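Local coordinates for glutamic acid/alanine-rich protein (Trypanosoma congolense, PDB 2Y44) that probably forms part of the surface coat of the parasite as a cell-surface protein, its elongated ectodomain being built almost wholly of helices, at residues 20-25 and 164-169; 27-32 and 79-84. All coordinates share one frame; numbering follows the deposited sequence.

Contacts 1 and 2 share helix 18-53, with centres about 8 Å apart. In contact 1 this helix packs against helix 149-183, close to the centre of the chain. In contact 2, whose centre lies about 9 Å from the centre of the chain, it packs against helix 57-107. Contact 1 is buried and joins a leucine to an alanine and a serine. Contact 2 is partly buried. It has a valine-alanine pair inside and a valine-arginine pair toward the surface. Neither contact has a hydrogen bond between its own segments. A polar tie joins the two contacts instead: D169 OD2 and H84 ND1 are 2.6 Å apart and probably hydrogen-bonded.

Contact 1 (20-25 and 164-169); sequences TASQSA and KSLEDD
L166 reaches from helix 149-183 onto A25 and S22 of helix 18-53. The contact is mainly apolar. CB of L166 lies 4.0 Å from the methyl CB of A25, and L166 CD2 is 4.1 Å from the same A25 CB. The alanine methyl therefore rests along the leucine side chain. A25 is small, which lets the backbones come close: the CA atoms of A25 and L166 are 6.3 Å apart.

The other leucine branch meets the serine. L166 CD1 is 3.6 Å from S22 OG and 4.0 Å from S22 CA. This is van der Waals contact between a methyl group and a hydroxyl. CG of L166 is anti to its carbonyl carbon (chi1 -78°), and chi2 of 161° puts CD1 forward, toward S22, and leaves CD2 at the side, by A25.

No hydrogen bond crosses between the segments. S22 is a buried residue, and its OG is hydrogen-bonded to L18 O one turn earlier in its own helix. That bond gives the hydroxyl a polar partner, which probably makes its place beside a methyl tolerable.

Helix 57-107 closes the site from a third direction. Its L88 touches both S22 and L166, A85 touches S22, and H84 touches L166. A leucine meeting small residues of one helix and larger ones of another, where three helices meet, is core packing of a long helical bundle, the architecture of this ectodomain.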
loop_
_atom_site.group_PDB
_atom_site.type_symbol
_atom_site.label_atom_id
_atom_site.label_comp_id
_atom_site.label_asym_id
_atom_site.label_seq_id
_atom_site.Cartn_x
_atom_site.Cartn_y
_atom_site.Cartn_z
ATOM N N THR A 20 6.551 -2.116 -5.339
ATOM C CA THR A 20 6.615 -3.305 -4.506
ATOM C C THR A 20 5.621 -3.210 -3.357
ATOM O O THR A 20 4.926 -4.164 -3.073
ATOM C CB THR A 20 8.020 -3.542 -4.008
ATOM O OG1 THR A 20 8.828 -3.904 -5.134
ATOM C CG2 THR A 20 8.054 -4.673 -2.994
ATOM N N ALA A 21 5.557 -2.053 -2.710
ATOM C CA ALA A 21 4.525 -1.841 -1.670
ATOM C C ALA A 21 3.087 -2.034 -2.176
ATOM O O ALA A 21 2.239 -2.585 -1.465
ATOM C CB ALA A 21 4.702 -0.466 -1.023
ATOM N N SER A 22 2.786 -1.511 -3.373
ATOM C CA SER A 22 1.466 -1.650 -3.978
ATOM C C SER A 22 1.182 -3.109 -4.229
ATOM O O SER A 22 0.114 -3.610 -3.928
ATOM C CB SER A 22 1.400 -0.884 -5.318
ATOM O OG SER A 22 1.542 0.504 -5.076
ATOM N N GLN A 23 2.137 -3.805 -4.827
ATOM C CA GLN A 23 1.852 -5.199 -5.141
ATOM C C GLN A 23 1.634 -5.998 -3.870
ATOM O O GLN A 23 0.818 -6.915 -3.864
ATOM C CB GLN A 23 2.992 -5.783 -5.979
ATOM C CG GLN A 23 3.070 -5.190 -7.359
ATOM C CD GLN A 23 4.496 -5.244 -7.916
ATOM O OE1 GLN A 23 5.438 -5.598 -7.199
ATOM N NE2 GLN A 23 4.663 -4.849 -9.179
ATOM N N SER A 24 2.406 -5.677 -2.830
ATOM C CA SER A 24 2.299 -6.318 -1.523
ATOM C C SER A 24 0.925 -6.066 -0.914
ATOM O O SER A 24 0.300 -6.994 -0.412
ATOM C CB SER A 24 3.394 -5.808 -0.568
ATOM O OG SER A 24 3.264 -6.379 0.732
ATOM N N ALA A 25 0.440 -4.826 -1.019
ATOM C CA ALA A 25 -0.864 -4.491 -0.450
ATOM C C ALA A 25 -1.955 -5.256 -1.173
ATOM O O ALA A 25 -2.859 -5.804 -0.534
ATOM C CB ALA A 25 -1.120 -2.967 -0.466
ATOM N N LYS A 164 -1.638 5.765 1.766
ATOM C CA LYS A 164 -2.665 5.667 2.816
ATOM C C LYS A 164 -3.917 4.903 2.325
ATOM O O LYS A 164 -4.548 4.147 3.099
ATOM C CB LYS A 164 -3.097 7.059 3.302
ATOM C CG LYS A 164 -2.092 7.695 4.249
ATOM C CD LYS A 164 -2.595 9.038 4.711
ATOM C CE LYS A 164 -1.745 9.567 5.865
ATOM N NZ LYS A 164 -2.057 10.989 6.188
ATOM N N SER A 165 -4.299 5.138 1.073
ATOM C CA SER A 165 -5.471 4.432 0.485
ATOM C C SER A 165 -5.213 2.954 0.517
ATOM O O SER A 165 -6.110 2.184 0.854
ATOM C CB SER A 165 -5.784 4.860 -0.947
ATOM O OG SER A 165 -6.325 6.164 -0.983
ATOM N N LEU A 166 -4.005 2.540 0.093
ATOM C CA LEU A 166 -3.731 1.091 0.026
ATOM C C LEU A 166 -3.644 0.515 1.435
ATOM O O LEU A 166 -4.098 -0.605 1.693
ATOM C CB LEU A 166 -2.395 0.833 -0.687
ATOM C CG LEU A 166 -2.522 0.953 -2.192
ATOM C CD1 LEU A 166 -1.135 1.167 -2.819
ATOM C CD2 LEU A 166 -3.237 -0.318 -2.752
ATOM N N GLU A 167 -3.128 1.312 2.373
ATOM C CA GLU A 167 -3.052 0.879 3.783
ATOM C C GLU A 167 -4.456 0.729 4.338
ATOM O O GLU A 167 -4.734 -0.233 5.046
ATOM C CB GLU A 167 -2.230 1.859 4.640
ATOM C CG GLU A 167 -0.726 1.758 4.391
ATOM C CD GLU A 167 0.028 3.017 4.814
ATOM O OE1 GLU A 167 -0.617 3.991 5.272
ATOM O OE2 GLU A 167 1.271 3.019 4.666
ATOM N N ASP A 168 -5.355 1.634 3.957
ATOM C CA ASP A 168 -6.760 1.513 4.396
ATOM C C ASP A 168 -7.387 0.299 3.734
ATOM O O ASP A 168 -8.109 -0.468 4.359
ATOM C CB ASP A 168 -7.584 2.739 4.045
ATOM C CG ASP A 168 -8.970 2.713 4.688
ATOM O OD1 ASP A 168 -9.056 2.610 5.936
ATOM O OD2 ASP A 168 -9.970 2.729 3.948
ATOM N N ASP A 169 -7.083 0.092 2.461
ATOM C CA ASP A 169 -7.581 -1.111 1.795
ATOM C C ASP A 169 -7.185 -2.399 2.551
ATOM O O ASP A 169 -8.048 -3.269 2.800
ATOM C CB ASP A 169 -7.002 -1.193 0.391
ATOM C CG ASP A 169 -7.525 -0.152 -0.528
ATOM O OD1 ASP A 169 -8.607 0.426 -0.269
ATOM O OD2 ASP A 169 -6.872 -0.002 -1.563
#

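Contact 2 (27-32 and 79-84); sequences AAVVSS and SDARKH
This is side-chain packing between antiparallel helices, in which V29 and V30 of helix 18-53 meet A81 and R82 of helix 57-107. The two helices follow each other in the chain and form a long helical hairpin. The contact runs from the inside of the bundle to its surface.

The inner half is V29 on A81. Both side chains leave their helices toward the other segment. A81 CB lies against the side of the valine, 4.0 Å from V29 CG2, 4.1 Å from V29 CG1 and 4.2 Å from V29 CB. With CG1 anti to the backbone N (chi1 165°) and CG2 anti to the carbonyl carbon, V29 holds both branches alongside that methyl. The CA atoms of V29 and A81 are 7.2 Å apart. A173 of helix 149-183 also touches V29, and D169 of the same helix touches A81. V77 and V78 extend the apolar surface around V29 along helix 57-107.

The outer half is V30 with R82. The arginine chain is extended from CG to NE. The two side chains cross at about a right angle, and only the guanidinium end of R82 comes within 4.2 Å of V30. Its NH2 is 4.1 Å from V30 CG2, and the methyl meets the guanidinium obliquely. R82 is exposed, while V30 is partly exposed and also touches V78.

No hydrogen bond joins the two segments. The helices are held here by shape and by burial of carbon, not by directional bonds. The small A81 lies against the flank of V29 inside. At the outer margin the long R82 lays its charged end beside a valine methyl, and its charge remains at the surface, where water can probably solvate it.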
loop_
_atom_site.group_PDB
_atom_site.type_symbol
_atom_site.label_atom_id
_atom_site.label_comp_id
_atom_site.label_asym_id
_atom_site.label_seq_id
_atom_site.Cartn_x
_atom_site.Cartn_y
_atom_site.Cartn_z
ATOM N N ALA A 27 -1.669 -8.073 -2.730
ATOM C CA ALA A 27 -1.562 -9.500 -2.412
ATOM C C ALA A 27 -2.181 -9.762 -1.034
ATOM O O ALA A 27 -2.878 -10.783 -0.862
ATOM C CB ALA A 27 -0.090 -9.946 -2.419
ATOM N N ALA A 28 -1.949 -8.848 -0.090
ATOM C CA ALA A 28 -2.582 -8.950 1.238
ATOM C C ALA A 28 -4.114 -8.934 1.146
ATOM O O ALA A 28 -4.774 -9.687 1.869
ATOM C CB ALA A 28 -2.113 -7.871 2.156
ATOM N N VAL A 29 -4.670 -8.006 0.354
ATOM C CA VAL A 29 -6.129 -7.865 0.230
ATOM C C VAL A 29 -6.721 -9.118 -0.445
ATOM O O VAL A 29 -7.776 -9.640 -0.047
ATOM C CB VAL A 29 -6.484 -6.605 -0.580
ATOM C CG1 VAL A 29 -7.943 -6.626 -1.033
ATOM C CG2 VAL A 29 -6.192 -5.360 0.256
ATOM N N VAL A 30 -6.050 -9.572 -1.488
ATOM C CA VAL A 30 -6.455 -10.799 -2.183
ATOM C C VAL A 30 -6.464 -11.985 -1.227
ATOM O O VAL A 30 -7.404 -12.792 -1.276
ATOM C CB VAL A 30 -5.550 -11.088 -3.416
ATOM C CG1 VAL A 30 -5.686 -12.560 -3.899
ATOM C CG2 VAL A 30 -5.876 -10.117 -4.529
ATOM N N SER A 31 -5.433 -12.120 -0.386
ATOM C CA SER A 31 -5.416 -13.245 0.584
ATOM C C SER A 31 -6.581 -13.097 1.577
ATOM O O SER A 31 -7.239 -14.089 1.935
ATOM C CB SER A 31 -4.089 -13.342 1.321
ATOM O OG SER A 31 -4.106 -14.390 2.282
ATOM N N SER A 32 -6.796 -11.886 2.065
ATOM C CA SER A 32 -7.928 -11.650 2.964
ATOM C C SER A 32 -9.252 -12.045 2.336
ATOM O O SER A 32 -10.102 -12.645 3.006
ATOM C CB SER A 32 -8.012 -10.189 3.438
ATOM O OG SER A 32 -6.934 -9.873 4.295
ATOM N N SER A 79 -11.061 -5.134 -5.720
ATOM C CA SER A 79 -11.246 -4.280 -6.890
ATOM C C SER A 79 -10.664 -2.875 -6.626
ATOM O O SER A 79 -9.865 -2.364 -7.414
ATOM C CB SER A 79 -12.734 -4.196 -7.237
ATOM O OG SER A 79 -12.974 -3.230 -8.244
ATOM N N ASP A 80 -10.960 -2.331 -5.449
ATOM C CA ASP A 80 -10.465 -1.002 -5.058
ATOM C C ASP A 80 -8.927 -0.996 -4.919
ATOM O O ASP A 80 -8.250 -0.081 -5.376
ATOM C CB ASP A 80 -11.083 -0.603 -3.697
ATOM C CG ASP A 80 -12.530 -0.124 -3.793
ATOM O OD1 ASP A 80 -13.031 0.191 -4.892
ATOM O OD2 ASP A 80 -13.190 -0.096 -2.732
ATOM N N ALA A 81 -8.384 -2.019 -4.260
ATOM C CA ALA A 81 -6.947 -2.135 -4.056
ATOM C C ALA A 81 -6.166 -2.136 -5.388
ATOM O O ALA A 81 -5.146 -1.431 -5.515
ATOM C CB ALA A 81 -6.638 -3.369 -3.216
ATOM N N ARG A 82 -6.639 -2.913 -6.378
ATOM C CA ARG A 82 -5.937 -3.022 -7.673
ATOM C C ARG A 82 -5.931 -1.655 -8.374
ATOM O O ARG A 82 -4.939 -1.249 -8.999
ATOM C CB ARG A 82 -6.643 -4.052 -8.572
ATOM C CG ARG A 82 -6.328 -5.472 -8.141
ATOM C CD ARG A 82 -7.303 -6.450 -8.760
ATOM N NE ARG A 82 -6.794 -7.809 -8.583
ATOM C CZ ARG A 82 -7.522 -8.912 -8.691
ATOM N NH1 ARG A 82 -8.802 -8.851 -9.032
ATOM N NH2 ARG A 82 -6.953 -10.087 -8.458
ATOM N N LYS A 83 -7.000 -0.914 -8.189
ATOM C CA LYS A 83 -7.108 0.420 -8.792
ATOM C C LYS A 83 -6.172 1.373 -8.068
ATOM O O LYS A 83 -5.452 2.148 -8.691
ATOM C CB LYS A 83 -8.535 0.927 -8.697
ATOM C CG LYS A 83 -9.525 0.211 -9.633
ATOM C CD LYS A 83 -10.962 0.649 -9.313
ATOM C CE LYS A 83 -12.002 -0.083 -10.175
ATOM N NZ LYS A 83 -13.411 0.368 -9.789
ATOM N N HIS A 84 -6.212 1.348 -6.740
ATOM C CA HIS A 84 -5.326 2.207 -5.945
ATOM C C HIS A 84 -3.856 1.934 -6.214
ATOM O O HIS A 84 -3.068 2.844 -6.322
ATOM C CB HIS A 84 -5.627 2.058 -4.470
ATOM C CG HIS A 84 -7.013 2.487 -4.102
ATOM N ND1 HIS A 84 -7.671 2.013 -2.987
ATOM C CD2 HIS A 84 -7.866 3.342 -4.707
ATOM C CE1 HIS A 84 -8.848 2.602 -2.893
ATOM N NE2 HIS A 84 -9.007 3.384 -3.947
#